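Local coordinates for protein glucose-6-phosphate isomerase (Chlamydia trachomatis D/UW-3/CX, PDB 6OTU) that catalyses the reversible isomerisation of glucose-6-phosphate to fructose-6-phosphate, a step shared by glycolysis and gluconeogenesis, at residues Thr109-Trp114 and Ala125-His130; Arg137-Leu142 and Phe285-Phe290; Thr151-Gly156 and Arg180-Ser185; Phe240-Ser245 and Ser254-Val259; Phe260-Ser265 and Ser274-Val279. One frame throughout, in Å; residues are numbered along the deposited sequence.

Contacts 3, 4 and 5 belong to one five-stranded parallel sheet: contact 3 forms one edge, contact 4 the other, and contact 5 lays helix 275-285 against the edge strand of contact 4. The centres of contacts 4 and 5 are about 12 Å apart. Helix 122-148 ties in the rest. It meets a short helical turn in contact 1 and helix 287-303 in contact 2, and Arg137 of contact 2 forms a salt bridge with Glu258 of contact 4. Bound glucose-6-phosphate lies near the sheet contacts: Gly156 is about 6 Å from it, the side chains of Thr244 and Leu262 about 7 Å. Contacts 1 and 2 stand further back; the side chain of Thr111 is about 13 Å from the ligand.

Contact 1. Residues Thr109-Trp114 and Ala125-His130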
# COMPACT_ATOMS: atom_id res chain seq x y z
N THR A 109 -17.70 -11.66 16.01
CA THR A 109 -19.11 -11.48 15.63
C THR A 109 -20.00 -11.18 16.84
O THR A 109 -21.00 -10.46 16.72
CB THR A 109 -19.66 -12.70 14.88
OG1 THR A 109 -19.49 -13.89 15.67
CG2 THR A 109 -18.96 -12.88 13.53
N ALA A 110 -19.66 -11.71 18.01
CA ALA A 110 -20.49 -11.48 19.18
C ALA A 110 -20.40 -10.03 19.68
O ALA A 110 -21.29 -9.59 20.41
CB ALA A 110 -20.13 -12.47 20.28
N THR A 111 -19.36 -9.28 19.29
CA THR A 111 -19.27 -7.88 19.72
C THR A 111 -20.30 -6.98 19.05
O THR A 111 -20.51 -5.85 19.52
CB THR A 111 -17.87 -7.31 19.46
OG1 THR A 111 -17.62 -7.26 18.05
CG2 THR A 111 -16.82 -8.16 20.13
N ARG A 112 -20.95 -7.44 17.97
CA ARG A 112 -22.06 -6.71 17.37
C ARG A 112 -23.35 -7.52 17.30
O ARG A 112 -24.39 -6.95 16.94
CB ARG A 112 -21.69 -6.22 15.95
CG ARG A 112 -21.37 -7.31 14.91
CD ARG A 112 -19.85 -7.61 14.85
NE ARG A 112 -19.48 -8.35 13.64
CZ ARG A 112 -18.25 -8.41 13.12
NH1 ARG A 112 -17.22 -7.79 13.71
NH2 ARG A 112 -18.04 -9.11 12.02
N ALA A 113 -23.32 -8.81 17.64
CA ALA A 113 -24.52 -9.64 17.54
C ALA A 113 -25.68 -9.08 18.36
O ALA A 113 -26.85 -9.31 18.02
CB ALA A 113 -24.20 -11.08 17.97
N TRP A 114 -25.39 -8.32 19.42
CA TRP A 114 -26.43 -7.87 20.33
C TRP A 114 -27.32 -6.79 19.75
O TRP A 114 -28.33 -6.46 20.38
CB TRP A 114 -25.82 -7.35 21.63
CG TRP A 114 -24.96 -6.14 21.45
CD1 TRP A 114 -23.62 -6.11 21.17
CD2 TRP A 114 -25.38 -4.76 21.53
NE1 TRP A 114 -23.18 -4.81 21.06
CE2 TRP A 114 -24.24 -3.96 21.29
CE3 TRP A 114 -26.60 -4.13 21.79
CZ2 TRP A 114 -24.28 -2.56 21.30
CZ3 TRP A 114 -26.65 -2.73 21.80
CH2 TRP A 114 -25.50 -1.97 21.55
N ALA A 125 -22.63 -15.85 24.20
CA ALA A 125 -23.60 -15.02 24.89
C ALA A 125 -22.92 -14.07 25.88
O ALA A 125 -23.35 -12.93 26.04
CB ALA A 125 -24.63 -15.88 25.62
N ALA A 126 -21.87 -14.54 26.56
CA ALA A 126 -21.19 -13.68 27.52
C ALA A 126 -20.52 -12.52 26.81
O ALA A 126 -20.59 -11.37 27.28
CB ALA A 126 -20.17 -14.49 28.33
N ILE A 127 -19.88 -12.78 25.67
CA ILE A 127 -19.25 -11.70 24.91
C ILE A 127 -20.31 -10.73 24.41
O ILE A 127 -20.09 -9.51 24.37
CB ILE A 127 -18.42 -12.27 23.74
CG1 ILE A 127 -17.23 -13.09 24.24
CG2 ILE A 127 -18.01 -11.15 22.76
CD1 ILE A 127 -16.06 -12.26 24.75
N ALA A 128 -21.47 -11.24 24.00
CA ALA A 128 -22.50 -10.35 23.48
C ALA A 128 -23.02 -9.43 24.59
O ALA A 128 -23.20 -8.23 24.37
CB ALA A 128 -23.64 -11.14 22.84
N ARG A 129 -23.27 -9.97 25.78
CA ARG A 129 -23.82 -9.08 26.79
C ARG A 129 -22.77 -8.14 27.34
O ARG A 129 -23.09 -7.00 27.67
CB ARG A 129 -24.49 -9.84 27.94
CG ARG A 129 -25.55 -8.92 28.54
CD ARG A 129 -25.95 -9.17 29.97
NE ARG A 129 -25.86 -10.56 30.35
CZ ARG A 129 -24.93 -11.04 31.16
NH1 ARG A 129 -24.93 -12.32 31.47
NH2 ARG A 129 -24.00 -10.23 31.67
N HIS A 130 -21.51 -8.57 27.41
CA HIS A 130 -20.48 -7.64 27.86
C HIS A 130 -20.25 -6.53 26.84
O HIS A 130 -20.02 -5.38 27.22
CB HIS A 130 -19.20 -8.40 28.17
CG HIS A 130 -19.31 -9.26 29.38
ND1 HIS A 130 -18.77 -10.53 29.45
CD2 HIS A 130 -19.95 -9.06 30.55
CE1 HIS A 130 -19.05 -11.06 30.62
NE2 HIS A 130 -19.77 -10.19 31.31
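In Ile127, chi1 of -65° places CG1 beside the backbone N and leaves CG2 anti to it, so that CG2 is the branch presented to Ala110. In Trp114, chi1 of 64° puts CG between the backbone N and the carbonyl carbon, 4.0 Å from Ala128 O. The closest apolar meeting is methyl to methyl, Ala110 CB against Ile127 CG2 at 3.5 Å. Thr111 lies alongside the isoleucine, pointing the same way, with its CG2 a looser 4.2 Å from Ile127 CG2. With only methyl side chains on Ala110 and Ala128, the backbones come near enough for Ala110 O to receive a CA-H...O contact from Ala128 CA at 3.4 Å. This is a short, weakly bonded helical turn, 110-113, packed against the early part of the long helix 122-148, with ten residues between the two segments, in this member of the phosphoglucose isomerase family. No hydrogen bond crosses the interface. Trp114 CD1 approaches Ala128 O obliquely at 3.9 Å, while its NE1 turns back to its own segment and makes a weak, bent bond of 3.3 Å to Thr111 O (127° at the hydrogen). The Thr111 hydroxyl is engaged outside the contact, with His108 O and the hydroxyl of Thr273. On the side of the turn remote from helix 122-148, Arg112 forms salt bridges with Asp301 and Glu477, which belong to helices 287-303 and 466-487.

Contact 2. Residues Arg137-Leu142 and Phe285-Phe290; sequences RLAEFL and FGYEAF
Ala139 and Tyr287 make the tight part of this contact. The alanine methyl sits over the middle of the phenol ring, with CB 3.6 Å from the centroid of the Tyr287 ring and only 9° off the ring normal, a CH-pi contact over the centre of the face. Tyr287 CG is anti to the backbone N (chi1 -180°), which sets it 3.8 Å from Ala139 CB. Ala139 CB is nearly equidistant from the ring atoms, nearest to Tyr287 CD1. Both residues keep some exposure to solvent, so the closest packing lies towards the outer side of the interface.

Deeper in, where the residues are buried, the fit is looser. Leu138 and Phe290 cross at about a right angle, Leu138 CD2 being 4.1 Å from Phe290 CD2. Leu142 CD1 lies near the plane of the tyrosine ring at its edge, but its closest approach, 4.0 Å, is to the backbone atom Tyr287 CA. No hydrogen bond joins the two segments; the union is wholly apolar.

Helix 287-303 starts here, with Gly286 as its N-cap and also the first residue beyond helix 275-285, its positive phi of 88° marking the break between the two. Helix 122-148 touches both: Leu138 also rests on Met275 and Val279 of helix 275-285, Tyr287 reaches Trp114, and Phe141 turns towards strand 258-262.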
# COMPACT_ATOMS: atom_id res chain seq x y z
N ARG A 137 -21.79 1.90 28.46
CA ARG A 137 -20.78 2.69 29.16
C ARG A 137 -20.14 3.69 28.21
O ARG A 137 -19.79 4.79 28.63
CB ARG A 137 -19.74 1.77 29.80
CG ARG A 137 -20.30 0.96 30.96
CD ARG A 137 -19.25 0.07 31.58
NE ARG A 137 -18.10 0.86 31.98
CZ ARG A 137 -16.88 0.70 31.48
NH1 ARG A 137 -15.89 1.47 31.91
NH2 ARG A 137 -16.65 -0.22 30.56
N LEU A 138 -20.00 3.33 26.93
CA LEU A 138 -19.45 4.25 25.94
C LEU A 138 -20.39 5.43 25.71
O LEU A 138 -19.96 6.58 25.74
CB LEU A 138 -19.18 3.51 24.62
CG LEU A 138 -18.61 4.30 23.44
CD1 LEU A 138 -17.22 4.81 23.76
CD2 LEU A 138 -18.60 3.45 22.16
N ALA A 139 -21.68 5.15 25.49
CA ALA A 139 -22.64 6.23 25.31
C ALA A 139 -22.60 7.22 26.47
O ALA A 139 -22.58 8.43 26.26
CB ALA A 139 -24.05 5.66 25.14
N GLU A 140 -22.55 6.71 27.71
CA GLU A 140 -22.43 7.57 28.88
C GLU A 140 -21.14 8.37 28.84
O GLU A 140 -21.11 9.56 29.18
CB GLU A 140 -22.46 6.74 30.15
CG GLU A 140 -23.81 6.54 30.79
CD GLU A 140 -23.71 5.66 32.02
OE1 GLU A 140 -22.58 5.20 32.34
OE2 GLU A 140 -24.75 5.43 32.68
N PHE A 141 -20.05 7.72 28.43
CA PHE A 141 -18.74 8.37 28.43
C PHE A 141 -18.66 9.46 27.37
O PHE A 141 -18.06 10.52 27.59
CB PHE A 141 -17.65 7.32 28.23
CG PHE A 141 -16.28 7.91 27.98
CD1 PHE A 141 -15.48 8.31 29.03
CD2 PHE A 141 -15.83 8.10 26.69
CE1 PHE A 141 -14.23 8.87 28.80
CE2 PHE A 141 -14.57 8.68 26.45
CZ PHE A 141 -13.78 9.06 27.50
N LEU A 142 -19.27 9.21 26.20
CA LEU A 142 -19.13 10.13 25.07
C LEU A 142 -19.92 11.42 25.27
O LEU A 142 -19.51 12.47 24.77
CB LEU A 142 -19.57 9.45 23.77
CG LEU A 142 -18.77 8.24 23.30
CD1 LEU A 142 -19.44 7.64 22.06
CD2 LEU A 142 -17.30 8.60 23.01
N PHE A 285 -17.75 10.75 15.66
CA PHE A 285 -19.02 10.90 14.98
C PHE A 285 -20.23 10.74 15.87
O PHE A 285 -21.36 10.82 15.37
CB PHE A 285 -19.10 9.88 13.82
CG PHE A 285 -17.82 9.78 13.02
CD1 PHE A 285 -17.35 10.87 12.30
CD2 PHE A 285 -17.10 8.60 12.99
CE1 PHE A 285 -16.18 10.78 11.57
CE2 PHE A 285 -15.93 8.51 12.25
CZ PHE A 285 -15.48 9.61 11.54
N GLY A 286 -20.05 10.52 17.17
CA GLY A 286 -21.18 10.31 18.08
C GLY A 286 -21.61 8.86 18.17
O GLY A 286 -21.41 8.06 17.24
N TYR A 287 -22.23 8.51 19.31
CA TYR A 287 -22.58 7.12 19.62
C TYR A 287 -23.41 6.47 18.52
O TYR A 287 -23.11 5.35 18.08
CB TYR A 287 -23.33 7.07 20.94
CG TYR A 287 -23.75 5.68 21.38
CD1 TYR A 287 -22.81 4.78 21.86
CD2 TYR A 287 -25.08 5.28 21.35
CE1 TYR A 287 -23.19 3.51 22.28
CE2 TYR A 287 -25.47 4.01 21.78
CZ TYR A 287 -24.51 3.13 22.24
OH TYR A 287 -24.85 1.86 22.66
N GLU A 288 -24.49 7.14 18.09
CA GLU A 288 -25.43 6.55 17.15
C GLU A 288 -24.75 6.11 15.86
O GLU A 288 -25.17 5.14 15.23
CB GLU A 288 -26.56 7.54 16.84
N ALA A 289 -23.69 6.81 15.45
CA ALA A 289 -22.98 6.40 14.24
C ALA A 289 -22.24 5.08 14.47
O ALA A 289 -22.19 4.23 13.56
CB ALA A 289 -22.01 7.49 13.79
N PHE A 290 -21.68 4.88 15.67
CA PHE A 290 -21.03 3.60 15.96
C PHE A 290 -22.04 2.45 15.98
O PHE A 290 -21.75 1.34 15.51
CB PHE A 290 -20.26 3.67 17.28
CG PHE A 290 -19.67 2.36 17.72
CD1 PHE A 290 -18.61 1.79 17.02
CD2 PHE A 290 -20.17 1.69 18.82
CE1 PHE A 290 -18.06 0.57 17.42
CE2 PHE A 290 -19.62 0.47 19.23
CZ PHE A 290 -18.57 -0.09 18.53

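Contact 3. Residues Thr151-Gly156 and Arg180-Ser185; sequences TLVQIG and RIFFVS
Leu152 bonds to both neighbours of Ile181: Leu152 N gives to Arg180 O at 2.8 Å, and Leu152 O takes Phe182 N at 2.9 Å. Gln154 likewise serves Phe182 O and Val184 N, before Gly156 N closes the ladder on Val184 O at 3.1 Å, five backbone hydrogen bonds in all, as expected of a parallel pair. At the opening end a water links Thr151 OG1 (2.9 Å) to Arg180 NH1, the latter bond weak; NH1 also binds Glu198 O.

Side-chain packing lies on both faces of the sheet. On one, Val153 CG1 meets Val184 CG2 at 3.8 Å, and Thr151 CG2 touches the edge of the Phe182 ring. On the other, Ile181 bends at chi2 (-68°), placing CD1 3.7 Å from Leu152 CB, and Phe183 CD2 packs on Gln154 CB at 3.7 Å. Gln154 NE2 donates a hydrogen bond to Ser160 O; Ser160 lines the glucose-6-phosphate pocket.

The strands bracket helix 162-172 in a beta-alpha-beta unit, with 180-184 at the sheet edge and 151-155 bonded onward to 204-209. Helix 275-285 covers the Leu152 face and helix 216-231 the Val153 face, while Ser185 OG reaches Asn383 of the second subunit.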
# COMPACT_ATOMS: atom_id res chain seq x y z
N THR A 151 -9.98 16.82 20.43
CA THR A 151 -8.89 16.07 19.81
C THR A 151 -8.75 14.71 20.46
O THR A 151 -8.69 14.61 21.69
CB THR A 151 -7.59 16.86 19.96
OG1 THR A 151 -7.76 18.15 19.38
CG2 THR A 151 -6.43 16.13 19.30
N LEU A 152 -8.68 13.65 19.65
CA LEU A 152 -8.45 12.30 20.15
C LEU A 152 -7.20 11.73 19.48
O LEU A 152 -7.05 11.83 18.25
CB LEU A 152 -9.66 11.39 19.90
CG LEU A 152 -9.59 10.00 20.54
CD1 LEU A 152 -10.95 9.55 21.00
CD2 LEU A 152 -8.98 8.94 19.62
N VAL A 153 -6.33 11.12 20.28
CA VAL A 153 -5.09 10.49 19.79
C VAL A 153 -5.12 9.02 20.16
O VAL A 153 -5.06 8.67 21.35
CB VAL A 153 -3.84 11.16 20.36
CG1 VAL A 153 -2.59 10.40 19.89
CG2 VAL A 153 -3.78 12.63 19.95
N GLN A 154 -5.22 8.14 19.17
CA GLN A 154 -5.21 6.71 19.43
C GLN A 154 -3.77 6.21 19.38
O GLN A 154 -3.12 6.30 18.34
CB GLN A 154 -6.07 5.95 18.42
CG GLN A 154 -6.12 4.46 18.68
CD GLN A 154 -7.52 3.88 18.55
OE1 GLN A 154 -8.53 4.52 18.90
NE2 GLN A 154 -7.60 2.64 18.05
N ILE A 155 -3.29 5.72 20.51
CA ILE A 155 -1.99 5.08 20.63
C ILE A 155 -2.21 3.58 20.57
O ILE A 155 -2.92 3.01 21.40
CB ILE A 155 -1.27 5.48 21.94
CG1 ILE A 155 -0.99 6.98 21.96
CG2 ILE A 155 0.00 4.67 22.12
CD1 ILE A 155 -0.26 7.47 23.21
N GLY A 156 -1.61 2.93 19.57
CA GLY A 156 -1.81 1.51 19.36
C GLY A 156 -1.25 1.14 18.00
O GLY A 156 -1.01 2.00 17.14
N ARG A 180 -10.64 16.46 15.87
CA ARG A 180 -9.39 16.14 15.21
C ARG A 180 -8.86 14.83 15.77
O ARG A 180 -8.80 14.64 16.99
CB ARG A 180 -8.39 17.27 15.42
CG ARG A 180 -8.96 18.66 15.23
CD ARG A 180 -7.94 19.70 15.67
NE ARG A 180 -6.83 19.82 14.73
CZ ARG A 180 -5.56 20.01 15.08
NH1 ARG A 180 -5.23 20.09 16.37
NH2 ARG A 180 -4.61 20.14 14.15
N ILE A 181 -8.47 13.92 14.86
CA ILE A 181 -8.21 12.52 15.18
C ILE A 181 -6.84 12.14 14.64
O ILE A 181 -6.55 12.36 13.46
CB ILE A 181 -9.31 11.60 14.62
CG1 ILE A 181 -10.71 12.12 14.99
CG2 ILE A 181 -9.12 10.16 15.08
CD1 ILE A 181 -11.02 12.03 16.47
N PHE A 182 -6.01 11.57 15.51
CA PHE A 182 -4.66 11.16 15.15
C PHE A 182 -4.41 9.74 15.61
O PHE A 182 -5.03 9.25 16.56
CB PHE A 182 -3.60 12.10 15.76
CG PHE A 182 -3.75 13.53 15.35
CD1 PHE A 182 -4.58 14.39 16.07
CD2 PHE A 182 -3.09 14.02 14.23
CE1 PHE A 182 -4.74 15.70 15.68
CE2 PHE A 182 -3.24 15.34 13.83
CZ PHE A 182 -4.07 16.19 14.56
N PHE A 183 -3.47 9.07 14.94
CA PHE A 183 -3.04 7.73 15.31
C PHE A 183 -1.54 7.74 15.48
O PHE A 183 -0.81 8.11 14.56
CB PHE A 183 -3.45 6.69 14.26
CG PHE A 183 -4.92 6.62 14.03
CD1 PHE A 183 -5.54 7.50 13.16
CD2 PHE A 183 -5.70 5.70 14.72
CE1 PHE A 183 -6.91 7.45 12.96
CE2 PHE A 183 -7.07 5.64 14.52
CZ PHE A 183 -7.68 6.51 13.63
N VAL A 184 -1.09 7.32 16.66
CA VAL A 184 0.33 7.16 16.97
C VAL A 184 0.56 5.66 17.17
O VAL A 184 -0.00 5.05 18.08
CB VAL A 184 0.74 7.98 18.20
CG1 VAL A 184 2.18 7.69 18.62
CG2 VAL A 184 0.54 9.45 17.94
N SER A 185 1.39 5.07 16.31
CA SER A 185 1.51 3.62 16.27
C SER A 185 2.97 3.16 16.32
O SER A 185 3.34 2.36 17.19
CB SER A 185 0.81 3.08 15.02
OG SER A 185 1.28 3.74 13.85
O HOH W 1 -5.63 20.08 19.14

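Contact 4. Residues Phe240-Ser245 and Ser254-Val259; sequences FVAVTS and SRYLEV
Ala242 and Tyr256 form the apolar centre. The methyl stands over the middle of the phenol ring, Ala242 CB being 3.5 Å from the centroid of the Tyr256 ring and 7° off its normal, a CH-pi contact; Arg255 CG lies over the opposite face, toward the rim. Chi1 of -61° sets Tyr256 CG beside its own backbone N and 3.6 Å from Ala242 CB. Around this pair, Phe240 CB reaches Tyr256 CD1 at 3.9 Å and Val259 CG2 lies 4.1 Å from Ala242 CB. Towards the surface, Val241 CG2 meets Leu257 CD2, also at 4.1 Å.

Strand 258-262 enters here as the last member of the parallel sheet, pairing with 240-245 through the bridge of Ala242 with Val259. The connection between the two strands contains no helix, and the loop leading into strand 258-262 supplies the tyrosine whose face meets Ala242.

Polar bonds frame the packing. Leu257 N gives to Phe240 O at 2.7 Å, arriving almost straight on to the carbonyl though bent at the hydrogen (140°). Ala242 N to Glu258 O is longer, 3.0 Å, but straighter. At the margin Glu258 OE1 accepts Val259 N at 2.9 Å through its anti lone pair, and the same oxygen forms salt bridges with Arg137 and Lys253.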
# COMPACT_ATOMS: atom_id res chain seq x y z
N PHE A 240 -6.17 10.38 29.86
CA PHE A 240 -5.81 9.08 29.30
C PHE A 240 -6.91 8.05 29.54
O PHE A 240 -7.37 7.87 30.68
CB PHE A 240 -4.48 8.59 29.87
CG PHE A 240 -3.31 9.37 29.36
CD1 PHE A 240 -3.05 10.65 29.84
CD2 PHE A 240 -2.49 8.85 28.38
CE1 PHE A 240 -1.99 11.38 29.35
CE2 PHE A 240 -1.40 9.58 27.90
CZ PHE A 240 -1.16 10.84 28.38
N VAL A 241 -7.33 7.40 28.46
CA VAL A 241 -8.33 6.34 28.48
C VAL A 241 -7.64 5.06 28.00
O VAL A 241 -6.81 5.11 27.08
CB VAL A 241 -9.54 6.70 27.59
CG1 VAL A 241 -10.31 5.45 27.14
CG2 VAL A 241 -10.46 7.67 28.31
N ALA A 242 -7.96 3.93 28.63
CA ALA A 242 -7.42 2.66 28.19
C ALA A 242 -8.51 1.78 27.56
O ALA A 242 -9.68 1.82 27.95
CB ALA A 242 -6.74 1.91 29.33
N VAL A 243 -8.10 1.02 26.55
CA VAL A 243 -8.90 -0.02 25.93
C VAL A 243 -8.00 -1.25 25.91
O VAL A 243 -6.97 -1.25 25.24
CB VAL A 243 -9.35 0.36 24.51
CG1 VAL A 243 -10.20 -0.74 23.88
CG2 VAL A 243 -10.13 1.67 24.54
N THR A 244 -8.37 -2.27 26.67
CA THR A 244 -7.51 -3.44 26.84
C THR A 244 -8.35 -4.65 27.23
O THR A 244 -9.53 -4.53 27.58
CB THR A 244 -6.43 -3.20 27.91
OG1 THR A 244 -5.59 -4.35 27.97
CG2 THR A 244 -7.05 -3.01 29.29
N SER A 245 -7.72 -5.82 27.14
CA SER A 245 -8.33 -7.06 27.61
C SER A 245 -8.65 -6.99 29.09
O SER A 245 -7.94 -6.36 29.88
CB SER A 245 -7.38 -8.23 27.34
OG SER A 245 -8.11 -9.43 27.11
N SER A 254 -7.13 3.30 38.30
CA SER A 254 -6.34 4.29 39.02
C SER A 254 -5.30 4.95 38.13
O SER A 254 -4.70 5.96 38.53
CB SER A 254 -5.65 3.64 40.23
OG SER A 254 -4.35 3.17 39.88
N ARG A 255 -5.06 4.43 36.93
CA ARG A 255 -4.11 5.01 36.01
C ARG A 255 -4.79 5.68 34.81
O ARG A 255 -4.15 6.47 34.11
CB ARG A 255 -3.12 3.92 35.56
CG ARG A 255 -1.99 4.37 34.63
CD ARG A 255 -1.10 3.20 34.20
NE ARG A 255 -0.14 3.60 33.17
CZ ARG A 255 1.05 4.15 33.43
NH1 ARG A 255 1.43 4.36 34.69
NH2 ARG A 255 1.85 4.51 32.44
N TYR A 256 -6.08 5.42 34.60
CA TYR A 256 -6.81 5.95 33.45
C TYR A 256 -8.12 6.60 33.88
O TYR A 256 -8.80 6.14 34.81
CB TYR A 256 -7.08 4.84 32.43
CG TYR A 256 -5.80 4.24 31.89
CD1 TYR A 256 -5.09 4.86 30.86
CD2 TYR A 256 -5.28 3.06 32.43
CE1 TYR A 256 -3.93 4.33 30.38
CE2 TYR A 256 -4.11 2.52 31.94
CZ TYR A 256 -3.43 3.16 30.92
OH TYR A 256 -2.26 2.63 30.43
N LEU A 257 -8.47 7.69 33.18
CA LEU A 257 -9.76 8.33 33.39
C LEU A 257 -10.91 7.35 33.21
O LEU A 257 -11.91 7.38 33.94
CB LEU A 257 -9.91 9.52 32.43
CG LEU A 257 -11.33 10.04 32.19
CD1 LEU A 257 -11.84 10.90 33.35
CD2 LEU A 257 -11.41 10.80 30.86
N GLU A 258 -10.79 6.45 32.23
CA GLU A 258 -11.76 5.40 32.01
C GLU A 258 -11.03 4.23 31.37
O GLU A 258 -9.95 4.40 30.78
CB GLU A 258 -12.94 5.87 31.14
CG GLU A 258 -14.11 4.87 30.99
CD GLU A 258 -14.68 4.38 32.31
OE1 GLU A 258 -14.06 3.49 32.94
OE2 GLU A 258 -15.75 4.86 32.74
N VAL A 259 -11.62 3.04 31.50
CA VAL A 259 -11.04 1.82 30.96
C VAL A 259 -12.16 1.04 30.28
O VAL A 259 -13.18 0.73 30.92
CB VAL A 259 -10.37 0.96 32.04
CG1 VAL A 259 -9.96 -0.41 31.46
CG2 VAL A 259 -9.17 1.70 32.66

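Contact 5. Residues Phe260-Ser265 and Ser274-Val279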
# COMPACT_ATOMS: atom_id res chain seq x y z
N PHE A 260 -11.99 0.72 29.00
CA PHE A 260 -12.91 -0.12 28.25
C PHE A 260 -12.26 -1.47 27.95
O PHE A 260 -11.03 -1.59 27.92
CB PHE A 260 -13.37 0.57 26.95
CG PHE A 260 -14.14 1.85 27.17
CD1 PHE A 260 -15.52 1.82 27.35
CD2 PHE A 260 -13.48 3.08 27.22
CE1 PHE A 260 -16.23 3.01 27.56
CE2 PHE A 260 -14.17 4.27 27.44
CZ PHE A 260 -15.56 4.23 27.61
N HIS A 261 -13.08 -2.48 27.73
CA HIS A 261 -12.60 -3.85 27.60
C HIS A 261 -12.98 -4.47 26.26
O HIS A 261 -14.07 -4.22 25.73
CB HIS A 261 -13.18 -4.75 28.71
CG HIS A 261 -12.93 -4.24 30.09
ND1 HIS A 261 -13.95 -4.05 31.00
CD2 HIS A 261 -11.79 -3.88 30.72
CE1 HIS A 261 -13.44 -3.60 32.14
NE2 HIS A 261 -12.14 -3.49 31.99
N LEU A 262 -12.06 -5.27 25.74
CA LEU A 262 -12.35 -6.39 24.86
C LEU A 262 -11.98 -7.65 25.65
O LEU A 262 -11.76 -7.60 26.86
CB LEU A 262 -11.61 -6.25 23.53
CG LEU A 262 -10.07 -6.31 23.53
CD1 LEU A 262 -9.59 -6.78 22.16
CD2 LEU A 262 -9.43 -4.95 23.89
N TRP A 263 -11.92 -8.80 24.98
CA TRP A 263 -11.65 -10.07 25.65
C TRP A 263 -10.71 -10.91 24.79
O TRP A 263 -10.38 -10.54 23.65
CB TRP A 263 -12.97 -10.80 25.96
CG TRP A 263 -13.85 -9.90 26.78
CD1 TRP A 263 -13.88 -9.81 28.15
CD2 TRP A 263 -14.73 -8.88 26.30
NE1 TRP A 263 -14.75 -8.82 28.53
CE2 TRP A 263 -15.29 -8.24 27.42
CE3 TRP A 263 -15.12 -8.46 25.02
CZ2 TRP A 263 -16.21 -7.20 27.30
CZ3 TRP A 263 -16.03 -7.43 24.91
CH2 TRP A 263 -16.56 -6.81 26.04
N ASP A 264 -10.27 -12.04 25.34
CA ASP A 264 -9.22 -12.85 24.71
C ASP A 264 -9.65 -13.45 23.38
O ASP A 264 -8.82 -13.63 22.48
CB ASP A 264 -8.76 -13.95 25.66
CG ASP A 264 -7.66 -13.49 26.58
OD1 ASP A 264 -7.23 -12.32 26.43
OD2 ASP A 264 -7.23 -14.26 27.46
N SER A 265 -10.94 -13.76 23.23
CA SER A 265 -11.49 -14.34 22.02
C SER A 265 -11.78 -13.30 20.93
O SER A 265 -12.43 -13.65 19.93
CB SER A 265 -12.77 -15.07 22.35
OG SER A 265 -13.65 -14.15 22.94
N SER A 274 -15.29 -3.83 18.26
CA SER A 274 -15.26 -3.81 19.71
C SER A 274 -14.95 -2.38 20.17
O SER A 274 -14.98 -1.43 19.37
CB SER A 274 -14.23 -4.81 20.25
OG SER A 274 -12.91 -4.37 20.01
N MET A 275 -14.65 -2.20 21.45
CA MET A 275 -14.26 -0.88 21.92
C MET A 275 -12.94 -0.39 21.31
O MET A 275 -12.63 0.80 21.44
CB MET A 275 -14.18 -0.87 23.44
CG MET A 275 -15.51 -1.20 24.14
SD MET A 275 -16.91 -0.17 23.62
CE MET A 275 -16.23 1.44 23.96
N VAL A 276 -12.16 -1.27 20.67
CA VAL A 276 -10.97 -0.85 19.94
C VAL A 276 -11.32 0.21 18.90
O VAL A 276 -10.62 1.23 18.75
CB VAL A 276 -10.29 -2.07 19.29
CG1 VAL A 276 -9.16 -1.62 18.34
CG2 VAL A 276 -9.77 -3.00 20.35
N GLY A 277 -12.41 -0.00 18.15
CA GLY A 277 -12.95 1.01 17.27
C GLY A 277 -14.01 1.89 17.91
O GLY A 277 -14.23 3.03 17.48
N GLY A 278 -14.68 1.38 18.94
CA GLY A 278 -15.85 2.08 19.48
C GLY A 278 -15.52 3.45 20.05
O GLY A 278 -16.28 4.40 19.85
N VAL A 279 -14.40 3.56 20.76
CA VAL A 279 -14.04 4.83 21.40
C VAL A 279 -13.74 5.90 20.35
O VAL A 279 -14.34 6.98 20.35
CB VAL A 279 -12.86 4.64 22.37
CG1 VAL A 279 -12.40 5.98 22.87
CG2 VAL A 279 -13.26 3.73 23.53
O HOH W 2 -14.87 -4.36 23.21
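The Phe260 ring is approached by two side chains of the helix, Met275 and Val279, each coming in obliquely. Val279 CG2 stands 3.8 Å from Phe260 CD2, an off-centre CH-pi contact, while Met275 CE touches Phe260 CD1 at 3.5 Å. The sulfur itself is more distant, Met275 SD lying 5.4 Å from the centroid of the Phe260 ring, so this Met-aromatic contact rests chiefly on the methyl. Two bends in the methionine chain, with chi3 of -56° placing CE, fold that methyl back onto the ring. The edge-to-face partner of Phe260 is Phe141 of helix 122-148.

Along the strand, Leu262 CD2 packs on Val276 CG2 at 4.1 Å. A water bridges the segments: it donates to His261 O at 2.6 Å and accepts from Met275 N at 2.8 Å, occupying an amide at the first turn of the helix. Ser274 is the N-cap, its OG accepting from Val276 N at 3.3 Å and also bonded to Ser271 O.

The axis of the helical segment 275-279 lies at 145° to that of strand 260-262. Met275 and Val279 also rest on Val243 of strand 240-245, and Val276 reaches Val209 of strand 204-209, so these residues touch strands 204-209, 240-245 and 258-262.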